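PDB 5H0Q: lipid binding protein from Grifola frondosa, which probably binds membrane domains rich in both sphingomyelin and cholesterol, which makes it useful as a probe of such domains. Local coordinates for residues P72-G83 with V112-T123. Numbering follows the deposited sequence.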
# COMPACT_ATOMS: atom_id res chain seq x y z
N PRO A 72 13.91 -1.93 -2.01
CA PRO A 72 13.06 -2.17 -0.83
C PRO A 72 12.44 -0.89 -0.30
O PRO A 72 13.01 0.20 -0.40
CB PRO A 72 14.05 -2.74 0.19
CG PRO A 72 15.37 -2.15 -0.20
CD PRO A 72 15.34 -2.07 -1.70
N ILE A 73 11.27 -1.04 0.31
CA ILE A 73 10.62 0.07 0.99
C ILE A 73 10.47 -0.30 2.45
O ILE A 73 10.36 -1.49 2.79
CB ILE A 73 9.27 0.46 0.35
CG1 ILE A 73 8.26 -0.69 0.44
CG2 ILE A 73 9.49 0.89 -1.10
CD1 ILE A 73 6.92 -0.42 -0.22
N THR A 74 10.51 0.70 3.33
CA THR A 74 10.46 0.52 4.77
C THR A 74 9.30 1.33 5.34
O THR A 74 9.15 2.51 5.02
CB THR A 74 11.78 0.94 5.41
OG1 THR A 74 12.82 0.10 4.90
CG2 THR A 74 11.74 0.82 6.93
N ALA A 75 8.50 0.70 6.22
CA ALA A 75 7.39 1.39 6.86
C ALA A 75 7.95 2.45 7.80
O ALA A 75 8.78 2.15 8.67
CB ALA A 75 6.52 0.40 7.63
N LYS A 76 7.54 3.70 7.62
CA LYS A 76 8.03 4.79 8.45
C LYS A 76 7.01 5.34 9.42
O LYS A 76 7.38 5.80 10.51
CB LYS A 76 8.52 5.95 7.58
CG LYS A 76 9.67 5.57 6.67
CD LYS A 76 10.20 6.77 5.94
CE LYS A 76 11.00 7.71 6.85
NZ LYS A 76 10.63 9.14 6.64
N ILE A 77 5.75 5.39 9.00
CA ILE A 77 4.65 5.90 9.80
C ILE A 77 3.46 4.98 9.58
O ILE A 77 3.20 4.55 8.46
CB ILE A 77 4.25 7.33 9.39
CG1 ILE A 77 5.42 8.29 9.58
CG2 ILE A 77 3.07 7.80 10.20
CD1 ILE A 77 5.21 9.66 8.94
N GLU A 78 2.75 4.69 10.67
CA GLU A 78 1.41 4.11 10.64
C GLU A 78 0.53 5.00 11.49
O GLU A 78 0.91 5.34 12.62
CB GLU A 78 1.38 2.71 11.22
CG GLU A 78 2.21 1.69 10.53
CD GLU A 78 2.23 0.39 11.30
OE1 GLU A 78 1.53 0.30 12.34
OE2 GLU A 78 2.95 -0.54 10.88
N GLU A 79 -0.63 5.40 10.97
CA GLU A 79 -1.50 6.27 11.75
C GLU A 79 -2.95 5.86 11.55
O GLU A 79 -3.39 5.67 10.42
CB GLU A 79 -1.28 7.73 11.32
CG GLU A 79 -2.06 8.75 12.10
CD GLU A 79 -1.59 8.93 13.54
OE1 GLU A 79 -0.48 8.47 13.88
OE2 GLU A 79 -2.33 9.55 14.33
N SER A 80 -3.67 5.71 12.67
CA SER A 80 -5.13 5.52 12.67
C SER A 80 -5.81 6.86 12.90
O SER A 80 -5.63 7.46 13.97
CB SER A 80 -5.59 4.55 13.75
OG SER A 80 -5.05 3.26 13.55
N PHE A 81 -6.61 7.29 11.94
CA PHE A 81 -7.45 8.46 12.17
C PHE A 81 -8.80 8.08 12.77
O PHE A 81 -9.30 8.78 13.66
CB PHE A 81 -7.66 9.21 10.85
CG PHE A 81 -6.39 9.62 10.17
CD1 PHE A 81 -5.51 10.48 10.79
CD2 PHE A 81 -6.09 9.16 8.90
CE1 PHE A 81 -4.34 10.86 10.15
CE2 PHE A 81 -4.93 9.54 8.26
CZ PHE A 81 -4.05 10.40 8.89
N ARG A 82 -9.39 6.99 12.30
CA ARG A 82 -10.58 6.39 12.90
C ARG A 82 -10.37 4.89 12.85
O ARG A 82 -10.00 4.36 11.81
CB ARG A 82 -11.84 6.76 12.11
CG ARG A 82 -12.06 8.23 11.97
CD ARG A 82 -13.29 8.54 11.15
NE ARG A 82 -13.39 9.98 10.96
CZ ARG A 82 -13.20 10.62 9.81
NH1 ARG A 82 -12.92 9.97 8.70
NH2 ARG A 82 -13.29 11.94 9.77
N GLY A 83 -10.59 4.22 13.98
CA GLY A 83 -10.42 2.78 14.03
C GLY A 83 -9.02 2.39 14.47
O GLY A 83 -8.32 3.15 15.15
N VAL A 112 -18.74 4.34 13.55
CA VAL A 112 -17.69 5.13 12.94
C VAL A 112 -16.97 4.20 11.98
O VAL A 112 -17.02 2.97 12.12
CB VAL A 112 -16.73 5.69 14.00
CG1 VAL A 112 -15.60 6.48 13.37
CG2 VAL A 112 -17.50 6.55 15.00
N GLY A 113 -16.30 4.77 10.98
CA GLY A 113 -15.64 3.99 9.95
C GLY A 113 -14.17 3.74 10.21
O GLY A 113 -13.68 3.84 11.34
N SER A 114 -13.47 3.38 9.14
CA SER A 114 -12.05 3.04 9.18
C SER A 114 -11.31 4.09 8.35
O SER A 114 -11.63 4.29 7.18
CB SER A 114 -11.81 1.65 8.61
OG SER A 114 -10.47 1.49 8.18
N ALA A 115 -10.33 4.76 8.97
CA ALA A 115 -9.54 5.76 8.27
C ALA A 115 -8.12 5.74 8.81
O ALA A 115 -7.92 5.77 10.03
CB ALA A 115 -10.15 7.15 8.43
N GLY A 116 -7.13 5.65 7.93
CA GLY A 116 -5.76 5.55 8.39
C GLY A 116 -4.80 5.65 7.24
O GLY A 116 -5.19 5.89 6.09
N CYS A 117 -3.52 5.44 7.54
CA CYS A 117 -2.51 5.48 6.50
C CYS A 117 -1.26 4.75 6.94
O CYS A 117 -1.04 4.49 8.13
CB CYS A 117 -2.19 6.92 6.12
SG CYS A 117 -1.23 7.81 7.40
N ILE A 118 -0.47 4.38 5.95
CA ILE A 118 0.89 3.92 6.15
C ILE A 118 1.75 4.74 5.21
O ILE A 118 1.33 5.05 4.09
CB ILE A 118 1.06 2.40 5.88
CG1 ILE A 118 0.21 1.61 6.87
CG2 ILE A 118 2.53 2.00 6.06
CD1 ILE A 118 0.42 0.12 6.81
N VAL A 119 2.94 5.11 5.68
CA VAL A 119 3.90 5.86 4.89
C VAL A 119 5.13 4.98 4.75
O VAL A 119 5.73 4.57 5.75
CB VAL A 119 4.27 7.21 5.53
CG1 VAL A 119 5.32 7.90 4.68
CG2 VAL A 119 3.06 8.08 5.69
N TYR A 120 5.49 4.67 3.51
CA TYR A 120 6.67 3.87 3.22
C TYR A 120 7.78 4.75 2.65
O TYR A 120 7.53 5.61 1.80
CB TYR A 120 6.37 2.76 2.19
CG TYR A 120 5.46 1.66 2.69
CD1 TYR A 120 5.91 0.73 3.61
CD2 TYR A 120 4.14 1.59 2.26
CE1 TYR A 120 5.06 -0.27 4.08
CE2 TYR A 120 3.30 0.59 2.72
CZ TYR A 120 3.77 -0.32 3.63
OH TYR A 120 2.92 -1.29 4.07
N GLY A 121 9.01 4.49 3.07
CA GLY A 121 10.18 5.18 2.54
C GLY A 121 10.91 4.32 1.52
O GLY A 121 11.02 3.11 1.67
N THR A 122 11.46 4.98 0.51
CA THR A 122 12.25 4.33 -0.53
C THR A 122 13.74 4.60 -0.31
O THR A 122 14.14 5.46 0.46
CB THR A 122 11.85 4.83 -1.91
OG1 THR A 122 12.28 6.20 -2.08
CG2 THR A 122 10.34 4.69 -2.14
N THR A 123 14.55 3.88 -1.08
CA THR A 123 16.00 4.03 -0.96
C THR A 123 16.49 5.34 -1.55
O THR A 123 17.58 5.79 -1.19
CB THR A 123 16.72 2.87 -1.65
OG1 THR A 123 16.19 2.71 -2.97
CG2 THR A 123 16.52 1.59 -0.87
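F81 sets its ring against the backbone of G116 where strands 73-80 and 114-121 run antiparallel, side by side, and two classic beta bulges mark the pairing. At the first, K76 and I77 both face V119: K76 N gives V119 O a bond of 2.7 Å, while that from I77 N is weak. At the second, F81 N and R82 N reach A115 O from the same face of its carbonyl plane, so one oxygen is gripped twice.

The extra residue of this second bulge is F81. Its CB rests on A115, 4.0 Å from CB of that alanine, a small residue against which it can pack. With CG turned away from its own carbonyl carbon (chi1 -56°), the ring runs along strand 114-121: CD2 lies 3.7 Å from G116 CA, CE2 comes near G116 C, and CZ ends 4.1 Å from C117 SG. The sulfur meets the ring obliquely, a Cys sulfur-aromatic contact in which the polarisable thiol suits an aromatic neighbour. Glycine suits position 116, since a beta-carbon there would collide with E79 O.

On the other face, Y120 is sandwiched between methyls, both offset toward the ring's rim, which should limit its rotation: I73 CD1 covers one side as a CH-pi contact, 4.2 Å from the ring centroid, and I118 CG2 of its own strand covers the opposite side. A75, small enough for the ring's CD1-CE1 side to come close to its CA, places CB 3.9 Å from Y120 CE1.

K76 sends its aliphatic chain past G121 to a salt bridge with D127, and R82 reaches D168. The two are neighbouring inner strands of a five-stranded antiparallel sheet, 114-121 the central one, with 93-94 beyond 73-80 and 126-134 beyond 114-121; W155 of helix 153-156 packs on I77, F81 and C117, and helix 160-169 covers F81 through L164 and L167.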